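Local coordinates for alpha-fucosidase GH29 (Fusarium graminearum, PDB 4PSR), which hydrolyses alpha-L-fucosides as a family 29 glycoside hydrolase and probably removes alpha-1,6-linked fucose from the core of glycoprotein glycans, at residues E22-K28 and V373-R377; V415-L421 and A484-T490; S322-V326 and K357-I362; Q219-I223 and W263-V268. All coordinates share one frame; numbering follows the deposited sequence. Where two conformers were deposited one is given.

Interaction 1: E22-K28 and V373-R377; sequences EWYRDAK and VYDTR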
loop_
_atom_site.group_PDB
_atom_site.type_symbol
_atom_site.label_atom_id
_atom_site.label_comp_id
_atom_site.label_asym_id
_atom_site.label_seq_id
_atom_site.Cartn_x
_atom_site.Cartn_y
_atom_site.Cartn_z
ATOM N N GLU A 22 -2.455 -2.782 15.240
ATOM C CA GLU A 22 -1.550 -1.685 15.559
ATOM C C GLU A 22 -0.147 -1.867 14.973
ATOM O O GLU A 22 0.420 -0.876 14.473
ATOM C CB GLU A 22 -1.483 -1.444 17.071
ATOM C CG GLU A 22 -2.822 -1.079 17.667
ATOM C CD GLU A 22 -3.427 0.150 17.045
ATOM O OE1 GLU A 22 -2.835 1.239 17.125
ATOM O OE2 GLU A 22 -4.537 0.070 16.494
ATOM N N TRP A 23 0.400 -3.075 14.958
ATOM C CA TRP A 23 1.749 -3.243 14.405
ATOM C C TRP A 23 1.794 -2.847 12.919
ATOM O O TRP A 23 2.820 -2.324 12.430
ATOM C CB TRP A 23 2.316 -4.660 14.577
ATOM C CG TRP A 23 1.671 -5.725 13.713
ATOM C CD1 TRP A 23 0.744 -6.643 14.112
ATOM C CD2 TRP A 23 1.959 -6.021 12.336
ATOM N NE1 TRP A 23 0.414 -7.467 13.066
ATOM C CE2 TRP A 23 1.132 -7.103 11.958
ATOM C CE3 TRP A 23 2.801 -5.465 11.377
ATOM C CZ2 TRP A 23 1.138 -7.634 10.677
ATOM C CZ3 TRP A 23 2.802 -6.011 10.088
ATOM C CH2 TRP A 23 1.976 -7.076 9.757
ATOM N N TYR A 24 0.708 -3.110 12.199
ATOM C CA TYR A 24 0.646 -2.822 10.774
ATOM C C TYR A 24 0.497 -1.327 10.536
ATOM O O TYR A 24 1.123 -0.770 9.644
ATOM C CB TYR A 24 -0.476 -3.649 10.129
ATOM C CG TYR A 24 -0.776 -3.381 8.659
ATOM C CD1 TYR A 24 -1.788 -2.524 8.292
ATOM C CD2 TYR A 24 -0.047 -4.001 7.651
ATOM C CE1 TYR A 24 -2.091 -2.301 6.969
ATOM C CE2 TYR A 24 -0.347 -3.790 6.319
ATOM C CZ TYR A 24 -1.368 -2.936 5.994
ATOM O OH TYR A 24 -1.705 -2.682 4.682
ATOM N N ARG A 25 -0.286 -0.653 11.362
ATOM C CA ARG A 25 -0.382 0.796 11.297
ATOM C C ARG A 25 0.942 1.467 11.659
ATOM O O ARG A 25 1.274 2.540 11.125
ATOM C CB ARG A 25 -1.496 1.319 12.209
ATOM C CG ARG A 25 -2.878 0.728 11.939
ATOM C CD ARG A 25 -3.943 1.304 12.850
ATOM N NE ARG A 25 -5.216 0.593 12.665
ATOM C CZ ARG A 25 -6.387 1.154 12.399
ATOM N NH1 ARG A 25 -6.539 2.461 12.290
ATOM N NH2 ARG A 25 -7.429 0.349 12.255
ATOM N N ASP A 26 1.708 0.836 12.537
ATOM C CA ASP A 26 2.992 1.388 12.934
ATOM C C ASP A 26 4.051 1.224 11.855
ATOM O O ASP A 26 5.054 1.943 11.856
ATOM C CB ASP A 26 3.504 0.664 14.183
ATOM C CG ASP A 26 2.722 0.985 15.452
ATOM O OD1 ASP A 26 1.953 1.979 15.498
ATOM O OD2 ASP A 26 2.887 0.195 16.411
ATOM N N ALA A 27 3.880 0.227 10.998
ATOM C CA ALA A 27 4.947 -0.226 10.113
ATOM C C ALA A 27 5.308 0.731 8.992
ATOM O O ALA A 27 6.495 0.917 8.727
ATOM C CB ALA A 27 4.612 -1.589 9.540
ATOM N N LYS A 28 4.283 1.267 8.327
ATOM C CA LYS A 28 4.366 2.287 7.278
ATOM C C LYS A 28 4.933 1.878 5.932
ATOM O O LYS A 28 4.358 2.241 4.900
ATOM C CB LYS A 28 5.103 3.531 7.730
ATOM C CG LYS A 28 4.544 4.165 9.040
ATOM C CD LYS A 28 3.026 4.333 9.037
ATOM C CE LYS A 28 2.565 5.112 10.235
ATOM N NZ LYS A 28 1.089 5.183 10.292
ATOM N N VAL A 373 7.790 8.952 11.028
ATOM C CA VAL A 373 7.151 7.973 10.147
ATOM C C VAL A 373 6.671 6.775 10.960
ATOM O O VAL A 373 5.460 6.594 11.159
ATOM C CB VAL A 373 8.098 7.570 8.996
ATOM C CG1 VAL A 373 7.421 6.545 8.075
ATOM C CG2 VAL A 373 8.506 8.800 8.187
ATOM N N TYR A 374 7.580 5.917 11.400
ATOM C CA TYR A 374 7.175 4.736 12.146
ATOM C C TYR A 374 6.400 5.122 13.378
ATOM O O TYR A 374 6.706 6.120 14.043
ATOM C CB TYR A 374 8.385 3.962 12.592
ATOM C CG TYR A 374 9.332 3.554 11.485
ATOM C CD1 TYR A 374 8.963 2.649 10.495
ATOM C CD2 TYR A 374 10.645 3.995 11.499
ATOM C CE1 TYR A 374 9.884 2.236 9.520
ATOM C CE2 TYR A 374 11.561 3.616 10.548
ATOM C CZ TYR A 374 11.193 2.709 9.572
ATOM O OH TYR A 374 12.111 2.309 8.648
ATOM N N ASP A 375 5.396 4.309 13.689
ATOM C CA ASP A 375 4.655 4.432 14.947
ATOM C C ASP A 375 3.830 5.706 15.052
ATOM O O ASP A 375 3.260 5.967 16.099
ATOM C CB ASP A 375 5.603 4.351 16.176
ATOM C CG ASP A 375 6.440 3.093 16.204
ATOM O OD1 ASP A 375 6.121 2.096 15.547
ATOM O OD2 ASP A 375 7.490 3.125 16.876
ATOM N N THR A 376 3.720 6.485 13.980
ATOM C CA THR A 376 2.893 7.693 13.971
ATOM C C THR A 376 1.504 7.380 13.398
ATOM O O THR A 376 1.250 6.274 12.920
ATOM C CB THR A 376 3.509 8.847 13.128
ATOM O OG1 THR A 376 3.499 8.523 11.719
ATOM C CG2 THR A 376 4.927 9.205 13.576
ATOM N N ARG A 377 0.613 8.345 13.488
ATOM C CA ARG A 377 -0.688 8.269 12.860
ATOM C C ARG A 377 -0.939 9.572 12.105
ATOM O O ARG A 377 -0.349 10.635 12.390
ATOM C CB ARG A 377 -1.778 8.083 13.920
ATOM C CG ARG A 377 -1.698 6.788 14.731
ATOM C CD ARG A 377 -1.960 5.574 13.845
ATOM N NE ARG A 377 -1.925 4.313 14.603
ATOM C CZ ARG A 377 -0.842 3.571 14.799
ATOM N NH1 ARG A 377 0.344 3.895 14.303
ATOM N NH2 ARG A 377 -0.918 2.454 15.508
HETATM O O HOH W 1 -4.289 3.707 15.963
HETATM O O HOH W 2 1.123 8.188 10.254
#
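Asp26 OD1 takes two N-H groups of Arg377. Arg377 NH1 lies 2.8 Å from Asp26 OD1 and meets it nearly along the C-O bond. Arg377 NH2 lies 2.9 Å from the same Asp26 OD1 and comes from above the carboxylate plane. Arg377 NH2 also bonds Glu22 OE1 at 2.8 Å, from above that carboxylate. Both acids sit at the guanidinium edge, while Arg25 CB lies 3.4 Å above its plane, over the centre. A water joins Arg377 NE to Glu22 OE1, so all three nitrogens are engaged and the group cannot easily rotate. Lys411 adds a further salt bridge to Asp26 OD1.

Helix 22-27 leads into the first strand of the TIM barrel. The type II turn 373-376 leads from helix 353-369 to the beta domain of strands 405-409, 415-420 and 485-491, where Arg377 backbone bonds Arg409 and Thr376 touches Thr408. Asp375 N gives a straight bond of 3.0 Å to Asp26 O, in the carbonyl plane (166° at the hydrogen). Lys28 bends at CB-CG (chi2 -48°), which carries NZ to 2.9 Å from Thr376 O. Arg377 NH1 reaches that carbonyl oxygen from the opposite face of its plane. Lys28 NZ also bonds Arg25 O and Tyr299.

Interaction 2: V415-L421 and A484-T490; sequences VLYVTVL and AYVLKLT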
loop_
_atom_site.group_PDB
_atom_site.type_symbol
_atom_site.label_atom_id
_atom_site.label_comp_id
_atom_site.label_asym_id
_atom_site.label_seq_id
_atom_site.Cartn_x
_atom_site.Cartn_y
_atom_site.Cartn_z
ATOM N N VAL A 415 2.298 15.747 19.804
ATOM C CA VAL A 415 3.417 16.131 18.946
ATOM C C VAL A 415 2.976 16.050 17.478
ATOM O O VAL A 415 2.453 15.019 17.024
ATOM C CB VAL A 415 4.659 15.249 19.141
ATOM C CG1 VAL A 415 5.718 15.609 18.128
ATOM C CG2 VAL A 415 5.233 15.407 20.568
ATOM N N LEU A 416 3.138 17.156 16.766
ATOM C CA LEU A 416 2.880 17.205 15.324
ATOM C C LEU A 416 4.207 17.290 14.610
ATOM O O LEU A 416 5.027 18.176 14.885
ATOM C CB LEU A 416 2.027 18.426 14.988
ATOM C CG LEU A 416 1.543 18.623 13.537
ATOM C CD1 LEU A 416 0.538 17.517 13.107
ATOM C CD2 LEU A 416 0.961 20.023 13.346
ATOM N N TYR A 417 4.430 16.363 13.680
ATOM C CA TYR A 417 5.590 16.387 12.799
ATOM C C TYR A 417 5.193 17.054 11.495
ATOM O O TYR A 417 4.187 16.676 10.876
ATOM C CB TYR A 417 6.108 14.971 12.537
ATOM C CG TYR A 417 6.562 14.277 13.805
ATOM C CD1 TYR A 417 7.810 14.557 14.356
ATOM C CD2 TYR A 417 5.724 13.399 14.482
ATOM C CE1 TYR A 417 8.214 13.968 15.517
ATOM C CE2 TYR A 417 6.129 12.821 15.673
ATOM C CZ TYR A 417 7.371 13.091 16.168
ATOM O OH TYR A 417 7.773 12.512 17.373
ATOM N N VAL A 418 5.949 18.069 11.123
ATOM C CA VAL A 418 5.751 18.828 9.902
ATOM C C VAL A 418 6.939 18.568 9.016
ATOM O O VAL A 418 8.049 19.066 9.268
ATOM C CB VAL A 418 5.657 20.322 10.182
ATOM C CG1 VAL A 418 5.492 21.094 8.862
ATOM C CG2 VAL A 418 4.516 20.605 11.150
ATOM N N THR A 419 6.725 17.768 7.984
ATOM C CA THR A 419 7.810 17.342 7.126
ATOM C C THR A 419 7.756 18.129 5.826
ATOM O O THR A 419 6.760 18.092 5.118
ATOM C CB THR A 419 7.784 15.799 6.851
ATOM O OG1 THR A 419 7.957 15.077 8.081
ATOM C CG2 THR A 419 8.903 15.401 5.937
ATOM N N VAL A 420 8.825 18.871 5.541
ATOM C CA VAL A 420 8.898 19.754 4.379
ATOM C C VAL A 420 9.745 19.065 3.310
ATOM O O VAL A 420 10.788 18.499 3.601
ATOM C CB VAL A 420 9.422 21.188 4.752
ATOM C CG1 VAL A 420 10.864 21.160 5.260
ATOM C CG2 VAL A 420 9.262 22.171 3.596
ATOM N N LEU A 421 9.268 19.090 2.059
ATOM C CA LEU A 421 9.819 18.253 1.001
ATOM C C LEU A 421 10.972 18.882 0.208
ATOM O O LEU A 421 11.301 18.418 -0.889
ATOM C CB LEU A 421 8.679 17.796 0.086
ATOM C CG LEU A 421 7.492 17.084 0.772
ATOM C CD1 LEU A 421 6.502 16.494 -0.237
ATOM C CD2 LEU A 421 7.937 15.964 1.736
ATOM N N ALA A 484 14.049 15.189 2.542
ATOM C CA ALA A 484 13.034 16.003 3.182
ATOM C C ALA A 484 13.577 16.368 4.573
ATOM O O ALA A 484 14.567 15.781 5.025
ATOM C CB ALA A 484 11.703 15.221 3.292
ATOM N N TYR A 485 12.927 17.334 5.220
ATOM C CA TYR A 485 13.360 17.855 6.521
ATOM C C TYR A 485 12.171 17.847 7.458
ATOM O O TYR A 485 11.045 18.042 7.028
ATOM C CB TYR A 485 13.959 19.273 6.384
ATOM C CG TYR A 485 15.179 19.272 5.493
ATOM C CD1 TYR A 485 15.056 19.426 4.123
ATOM C CD2 TYR A 485 16.457 19.089 6.006
ATOM C CE1 TYR A 485 16.159 19.374 3.290
ATOM C CE2 TYR A 485 17.574 19.040 5.160
ATOM C CZ TYR A 485 17.418 19.213 3.819
ATOM O OH TYR A 485 18.505 19.177 2.972
ATOM N N VAL A 486 12.421 17.602 8.736
ATOM C CA VAL A 486 11.345 17.409 9.690
ATOM C C VAL A 486 11.385 18.384 10.852
ATOM O O VAL A 486 12.378 18.447 11.592
ATOM C CB VAL A 486 11.349 15.959 10.271
ATOM C CG1 VAL A 486 10.169 15.731 11.196
ATOM C CG2 VAL A 486 11.352 14.898 9.179
ATOM N N LEU A 487 10.284 19.086 11.042
ATOM C CA LEU A 487 10.043 19.892 12.244
ATOM C C LEU A 487 9.173 19.112 13.222
ATOM O O LEU A 487 8.227 18.414 12.829
ATOM C CB LEU A 487 9.359 21.203 11.886
ATOM C CG LEU A 487 10.192 22.194 11.073
ATOM C CD1 LEU A 487 9.331 23.220 10.398
ATOM C CD2 LEU A 487 11.235 22.891 11.971
ATOM N N LYS A 488 9.474 19.260 14.510
ATOM C CA LYS A 488 8.738 18.579 15.578
ATOM C C LYS A 488 8.144 19.635 16.475
ATOM O O LYS A 488 8.900 20.430 17.073
ATOM C CB LYS A 488 9.667 17.652 16.362
ATOM C CG LYS A 488 9.053 16.975 17.568
ATOM C CD LYS A 488 10.069 16.082 18.254
ATOM C CE LYS A 488 9.475 15.339 19.423
ATOM N NZ LYS A 488 10.485 14.463 20.062
ATOM N N LEU A 489 6.826 19.671 16.574
ATOM C CA LEU A 489 6.103 20.684 17.355
ATOM C C LEU A 489 5.447 20.001 18.534
ATOM O O LEU A 489 4.610 19.136 18.371
ATOM C CB LEU A 489 5.041 21.390 16.507
ATOM C CG LEU A 489 5.459 22.474 15.498
ATOM C CD1 LEU A 489 6.369 21.914 14.439
ATOM C CD2 LEU A 489 4.255 23.072 14.837
ATOM N N THR A 490 5.851 20.375 19.744
ATOM C CA THR A 490 5.311 19.772 20.957
ATOM C C THR A 490 4.348 20.726 21.634
ATOM O O THR A 490 4.666 21.908 21.838
ATOM C CB THR A 490 6.433 19.388 21.918
ATOM O OG1 THR A 490 7.357 18.485 21.287
ATOM C CG2 THR A 490 5.852 18.734 23.178
#
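Six backbone hydrogen bonds join Val415-Val420 to Tyr485-Thr490, two for each hydrogen-bonded pair. The pairs are Leu416 with Leu489, Val418 with Leu487 and Val420 with Tyr485. Leu487 N to Val418 O is the straightest, 2.9 Å with 170° at the hydrogen. Between these pairs the oxygens of Leu489, Leu487 and Tyr485 also receive CA-H contacts, from Val415, Tyr417 and Thr419.

The strands run antiparallel, 158° between their directions. They are neighbours in the middle of the six-stranded antiparallel sheet of the beta domain that follows the barrel, with strand 405-409 beside the first and strand 445-451 beside the second.

Apolar packing divides between the two sheet faces. On the face of Leu416, Val418 and Val420, Val418 CG2 lies 4.0 Å from Leu489 CD1. On the other face the Lys488 chain is fully extended, with CG anti to the backbone N (chi1 175°). It runs alongside the Tyr417 side chain in the same direction, and Lys488 CG lies 3.7 Å from Tyr417 CE1. Val415 CG1 touches Lys488 CG at 3.6 Å and sits over the rim of one face of the Tyr417 ring. Further along, Thr419 OG1 packs against Val486 CG2 at 3.6 Å.

Polar ends on this face converge. Lys488 NZ and Tyr417 OH both bond Glu371 OE2, the lysine as a salt bridge.

Interaction 3: S322-V326 and K357-I362; sequences SKAMV and KVLNDI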
loop_
_atom_site.group_PDB
_atom_site.type_symbol
_atom_site.label_atom_id
_atom_site.label_comp_id
_atom_site.label_asym_id
_atom_site.label_seq_id
_atom_site.Cartn_x
_atom_site.Cartn_y
_atom_site.Cartn_z
ATOM N N SER A 322 15.055 8.238 -5.918
ATOM C CA SER A 322 14.970 8.117 -4.459
ATOM C C SER A 322 14.016 9.163 -3.886
ATOM O O SER A 322 13.189 8.860 -3.046
ATOM C CB SER A 322 16.376 8.263 -3.862
ATOM O OG SER A 322 17.226 7.269 -4.398
ATOM N N LYS A 323 14.142 10.398 -4.347
ATOM C CA LYS A 323 13.325 11.498 -3.878
ATOM C C LYS A 323 11.855 11.202 -4.083
ATOM O O LYS A 323 11.061 11.378 -3.154
ATOM C CB LYS A 323 13.736 12.815 -4.558
ATOM C CG LYS A 323 12.893 14.023 -4.136
ATOM C CD LYS A 323 13.278 15.288 -4.913
ATOM C CE LYS A 323 14.687 15.739 -4.596
ATOM N NZ LYS A 323 14.870 16.041 -3.156
ATOM N N ALA A 324 11.485 10.737 -5.272
ATOM C CA ALA A 324 10.100 10.417 -5.559
ATOM C C ALA A 324 9.584 9.318 -4.628
ATOM O O ALA A 324 8.438 9.366 -4.187
ATOM C CB ALA A 324 9.946 9.972 -7.023
ATOM N N MET A 325 10.412 8.307 -4.367
ATOM C CA MET A 325 9.976 7.235 -3.482
ATOM C C MET A 325 9.757 7.709 -2.056
ATOM O O MET A 325 8.764 7.327 -1.428
ATOM C CB MET A 325 10.939 6.051 -3.537
ATOM C CG MET A 325 11.067 5.386 -4.911
ATOM S SD MET A 325 9.565 4.635 -5.541
ATOM C CE MET A 325 8.961 5.995 -6.510
ATOM N N VAL A 326 10.676 8.543 -1.561
ATOM C CA VAL A 326 10.541 9.057 -0.206
ATOM C C VAL A 326 9.357 10.018 -0.094
ATOM O O VAL A 326 8.575 9.926 0.862
ATOM C CB VAL A 326 11.844 9.718 0.259
ATOM C CG1 VAL A 326 11.650 10.540 1.530
ATOM C CG2 VAL A 326 12.917 8.628 0.477
ATOM N N LYS A 357 20.622 1.349 -4.988
ATOM C CA LYS A 357 20.834 2.744 -4.586
ATOM C C LYS A 357 19.549 3.418 -4.072
ATOM O O LYS A 357 19.572 4.115 -3.061
ATOM C CB LYS A 357 21.448 3.531 -5.739
ATOM C CG LYS A 357 21.437 5.046 -5.592
ATOM C CD LYS A 357 22.329 5.571 -4.468
ATOM C CE LYS A 357 22.651 7.055 -4.681
ATOM N NZ LYS A 357 21.526 7.798 -5.349
ATOM N N VAL A 358 18.426 3.210 -4.755
ATOM C CA VAL A 358 17.167 3.749 -4.266
ATOM C C VAL A 358 16.837 3.192 -2.876
ATOM O O VAL A 358 16.463 3.949 -1.988
ATOM C CB VAL A 358 16.034 3.460 -5.275
ATOM C CG1 VAL A 358 14.692 3.805 -4.697
ATOM C CG2 VAL A 358 16.291 4.262 -6.560
ATOM N N LEU A 359 16.960 1.879 -2.686
ATOM C CA LEU A 359 16.644 1.290 -1.395
ATOM C C LEU A 359 17.576 1.828 -0.310
ATOM O O LEU A 359 17.134 2.129 0.784
ATOM C CB LEU A 359 16.763 -0.243 -1.450
ATOM C CG LEU A 359 15.651 -0.899 -2.264
ATOM C CD1 LEU A 359 16.008 -2.322 -2.579
ATOM C CD2 LEU A 359 14.353 -0.858 -1.517
ATOM N N ASN A 360 18.879 1.946 -0.618
ATOM C CA ASN A 360 19.842 2.516 0.331
ATOM C C ASN A 360 19.439 3.943 0.738
ATOM O O ASN A 360 19.491 4.320 1.926
ATOM C CB ASN A 360 21.234 2.582 -0.285
ATOM C CG ASN A 360 21.903 1.244 -0.493
ATOM O OD1 ASN A 360 21.512 0.199 0.026
ATOM N ND2 ASN A 360 22.965 1.282 -1.268
ATOM N N ASP A 361 19.017 4.742 -0.237
ATOM C CA ASP A 361 18.617 6.126 0.008
ATOM C C ASP A 361 17.335 6.231 0.845
ATOM O O ASP A 361 17.213 7.089 1.713
ATOM C CB ASP A 361 18.376 6.905 -1.298
ATOM C CG ASP A 361 19.648 7.212 -2.070
ATOM O OD1 ASP A 361 20.743 7.105 -1.473
ATOM O OD2 ASP A 361 19.533 7.578 -3.269
ATOM N N ILE A 362 16.343 5.378 0.572
ATOM C CA ILE A 362 15.166 5.337 1.452
ATOM C C ILE A 362 15.580 4.988 2.888
ATOM O O ILE A 362 15.089 5.583 3.842
ATOM C CB ILE A 362 14.102 4.330 0.906
ATOM C CG1 ILE A 362 13.578 4.792 -0.451
ATOM C CG2 ILE A 362 12.971 4.171 1.919
ATOM C CD1 ILE A 362 12.822 3.661 -1.171
HETATM O O HOH W 3 19.063 7.154 -6.699
#
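Two of the helices on the outside of the TIM barrel meet here, helix 322-334 and helix 353-369. They bracket barrel strand 337-343, so the chain runs helix, strand, helix. The short segments in contact cross at -50°, with their axes 9.3 Å apart at the closest point. By CA position, Ser322 is nearest Val358, and Val326 nearest Ile362.

The polar part lies at the start of helix 322-334. Ser322 was deposited in two conformers. In the one given, Ser322 OG donates to Asp361 OD2 at 2.6 Å, using the anti lone pair of that oxygen. Lys357, one turn earlier on the same helix as Asp361, takes the syn lone pair, with Lys357 NZ 2.9 Å from Asp361 OD2. The two donors therefore come to one oxygen from different sides. In this conformer a water closes a ring between them. It donates to Ser322 OG and accepts from Lys357 NZ. Here Ser322 OG stands beside its own backbone N (chi1 -59°), a setting that turns it to the neighbouring helix and brings it 3.3 Å from Asp361 CB.

The apolar part lies deeper, toward the barrel. Met325 CB touches Ile362 CD1 at 3.9 Å, and Met325 CG meets Val358 CG1 at 4.0 Å. The Val326 and Ile362 side chains lie alongside each other, running opposite ways, Val326 CG2 being 4.0 Å from Ile362 CG1. Met325 and Ile362 both also touch Leu341 of strand 337-343.

The Lys357 salt bridge would be expected to stabilise Asp361 as a carboxylate, with help from the serine hydroxyl when it adopts this conformer.

Interaction 4: Q219-I223 and W263-V268; sequences QPDII and WGKEVV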
loop_
_atom_site.group_PDB
_atom_site.type_symbol
_atom_site.label_atom_id
_atom_site.label_comp_id
_atom_site.label_asym_id
_atom_site.label_seq_id
_atom_site.Cartn_x
_atom_site.Cartn_y
_atom_site.Cartn_z
ATOM N N GLN A 219 3.407 -19.265 7.219
ATOM C CA GLN A 219 2.783 -18.451 8.263
ATOM C C GLN A 219 2.909 -16.923 8.053
ATOM O O GLN A 219 3.419 -16.190 8.922
ATOM C CB GLN A 219 3.269 -18.857 9.668
ATOM C CG GLN A 219 3.056 -20.348 9.966
ATOM C CD GLN A 219 3.404 -20.739 11.407
ATOM O OE1 GLN A 219 3.836 -19.904 12.211
ATOM N NE2 GLN A 219 3.246 -22.032 11.724
ATOM N N PRO A 220 2.413 -16.435 6.916
ATOM C CA PRO A 220 2.550 -14.997 6.623
ATOM C C PRO A 220 1.799 -14.085 7.588
ATOM O O PRO A 220 0.695 -14.425 8.042
ATOM C CB PRO A 220 1.945 -14.868 5.224
ATOM C CG PRO A 220 0.952 -16.000 5.153
ATOM C CD PRO A 220 1.545 -17.120 5.938
ATOM N N ASP A 221 2.404 -12.943 7.882
ATOM C CA ASP A 221 1.767 -11.892 8.650
ATOM C C ASP A 221 0.757 -11.099 7.824
ATOM O O ASP A 221 -0.202 -10.571 8.386
ATOM C CB ASP A 221 2.845 -10.987 9.215
ATOM C CG ASP A 221 3.785 -11.745 10.115
ATOM O OD1 ASP A 221 3.311 -12.232 11.174
ATOM O OD2 ASP A 221 4.975 -11.905 9.764
ATOM N N ILE A 222 1.010 -11.009 6.529
ATOM C CA ILE A 222 0.114 -10.345 5.593
ATOM C C ILE A 222 -0.030 -11.207 4.365
ATOM O O ILE A 222 0.970 -11.682 3.812
ATOM C CB ILE A 222 0.661 -8.968 5.112
ATOM C CG1 ILE A 222 0.943 -8.000 6.285
ATOM C CG2 ILE A 222 -0.318 -8.327 4.098
ATOM C CD1 ILE A 222 1.962 -6.894 5.937
ATOM N N ILE A 223 -1.268 -11.475 3.949
ATOM C CA ILE A 223 -1.520 -12.069 2.627
ATOM C C ILE A 223 -2.152 -10.998 1.739
ATOM O O ILE A 223 -3.294 -10.541 2.001
ATOM C CB ILE A 223 -2.410 -13.330 2.681
ATOM C CG1 ILE A 223 -1.708 -14.411 3.512
ATOM C CG2 ILE A 223 -2.702 -13.833 1.268
ATOM C CD1 ILE A 223 -2.544 -15.691 3.680
ATOM N N TRP A 263 -1.735 -19.239 15.862
ATOM C CA TRP A 263 -0.326 -18.870 15.883
ATOM C C TRP A 263 -0.018 -17.806 16.951
ATOM O O TRP A 263 1.142 -17.535 17.227
ATOM C CB TRP A 263 0.087 -18.300 14.521
ATOM C CG TRP A 263 -0.097 -19.184 13.344
ATOM C CD1 TRP A 263 -0.144 -20.551 13.312
ATOM C CD2 TRP A 263 -0.229 -18.740 11.998
ATOM N NE1 TRP A 263 -0.313 -20.980 12.000
ATOM C CE2 TRP A 263 -0.369 -19.881 11.183
ATOM C CE3 TRP A 263 -0.259 -17.481 11.404
ATOM C CZ2 TRP A 263 -0.532 -19.785 9.800
ATOM C CZ3 TRP A 263 -0.418 -17.399 10.024
ATOM C CH2 TRP A 263 -0.554 -18.536 9.257
ATOM N N GLY A 264 -1.046 -17.166 17.502
ATOM C CA GLY A 264 -0.864 -16.056 18.424
ATOM C C GLY A 264 -0.397 -14.771 17.765
ATOM O O GLY A 264 0.350 -14.004 18.361
ATOM N N LYS A 265 -0.846 -14.565 16.532
ATOM C CA LYS A 265 -0.419 -13.449 15.691
ATOM C C LYS A 265 -1.634 -12.681 15.222
ATOM O O LYS A 265 -2.694 -13.260 15.010
ATOM C CB LYS A 265 0.279 -13.951 14.418
ATOM C CG LYS A 265 1.508 -14.756 14.657
ATOM C CD LYS A 265 2.550 -14.519 13.591
ATOM C CE LYS A 265 2.193 -15.157 12.263
ATOM N NZ LYS A 265 3.372 -15.084 11.366
ATOM N N GLU A 266 -1.469 -11.387 15.024
ATOM C CA GLU A 266 -2.468 -10.537 14.398
ATOM C C GLU A 266 -2.136 -10.444 12.921
ATOM O O GLU A 266 -1.157 -9.809 12.542
ATOM C CB GLU A 266 -2.462 -9.147 15.012
ATOM C CG GLU A 266 -2.837 -9.113 16.475
ATOM C CD GLU A 266 -2.539 -7.768 17.054
ATOM O OE1 GLU A 266 -3.480 -7.022 17.393
ATOM O OE2 GLU A 266 -1.338 -7.430 17.127
ATOM N N VAL A 267 -2.939 -11.098 12.095
ATOM C CA VAL A 267 -2.657 -11.208 10.668
ATOM C C VAL A 267 -3.493 -10.229 9.886
ATOM O O VAL A 267 -4.517 -9.714 10.361
ATOM C CB VAL A 267 -2.841 -12.651 10.122
ATOM C CG1 VAL A 267 -1.932 -13.593 10.892
ATOM C CG2 VAL A 267 -4.326 -13.116 10.163
ATOM N N VAL A 268 -3.047 -9.956 8.669
ATOM C CA VAL A 268 -3.693 -8.992 7.781
ATOM C C VAL A 268 -3.895 -9.598 6.416
ATOM O O VAL A 268 -3.023 -10.302 5.903
ATOM C CB VAL A 268 -2.807 -7.746 7.613
ATOM C CG1 VAL A 268 -3.385 -6.739 6.623
ATOM C CG2 VAL A 268 -2.575 -7.091 8.962
HETATM O O HOH W 4 1.629 -10.686 12.716
#
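The Gln219 side chain lies flat over one face of the Trp263 indole. Its amide plane is only 14° from the ring plane, a stacked arrangement. The stack begins nearer the backbone: Gln219 CB stands 3.8 Å from the centroid of the six-membered ring of Trp263, 8° off the normal, a CH-pi contact. Gln219 CG follows, 3.6 Å from Trp263 CZ2. The chain is extended beyond CG, which carries the amide on over the pyrrole part. At the ring edge, near its plane, Pro220 O lies 3.7 Å from Trp263 CZ3.

Lys265 crosses Asp221 at about a right angle. Its chain turns about CG-CD (chi3 -73°), which helps bring the amine to two oxygens. Lys265 NZ bonds Gln219 O at 2.7 Å. Lys265 NZ also forms a salt bridge to Asp221 OD1, 2.9 Å away, reaching that oxygen from above the carboxylate plane. A water bonds the same OD1 and Glu266 O, and Asp221 OD2 accepts from Leu166 N, so both carboxylate oxygens are held.

These residues precede two adjacent parallel strands of the TIM barrel, 222-225 and 268-272, joined through helix 246-263 in a beta-alpha-beta crossover. That helix ends in a Schellman motif at Gly264. The strands start with Val268 N to Asp221 O at 2.9 Å, then Ile223 N to Val268 O at 2.9 Å. Ile222 and Val268 point the same way, side by side, with Ile222 CG1 4.0 Å from Val268 CB. Tyr24 touches both of them.

From the N terminus, helix 22-27 opens interaction 1, which closes only at 373-377 after the whole TIM barrel. Interactions 4 and 3 both lie within that long loop, one after the other. Interaction 4 pairs the starts of barrel strands 222-225 and 268-272, and interaction 3 joins helices 322-334 and 353-369 around strand 337-343. Interaction 2 follows in series and pairs two central strands of the six-stranded antiparallel sheet that follows the barrel. None of the loops cross. Interactions 1 and 4 touch: Trp23 NE1 lies 2.9 Å from Glu266 O, a probable hydrogen bond, and Trp23 and Tyr24 pack on Ile222. The centres of interactions 2 and 4 are about 33 Å apart.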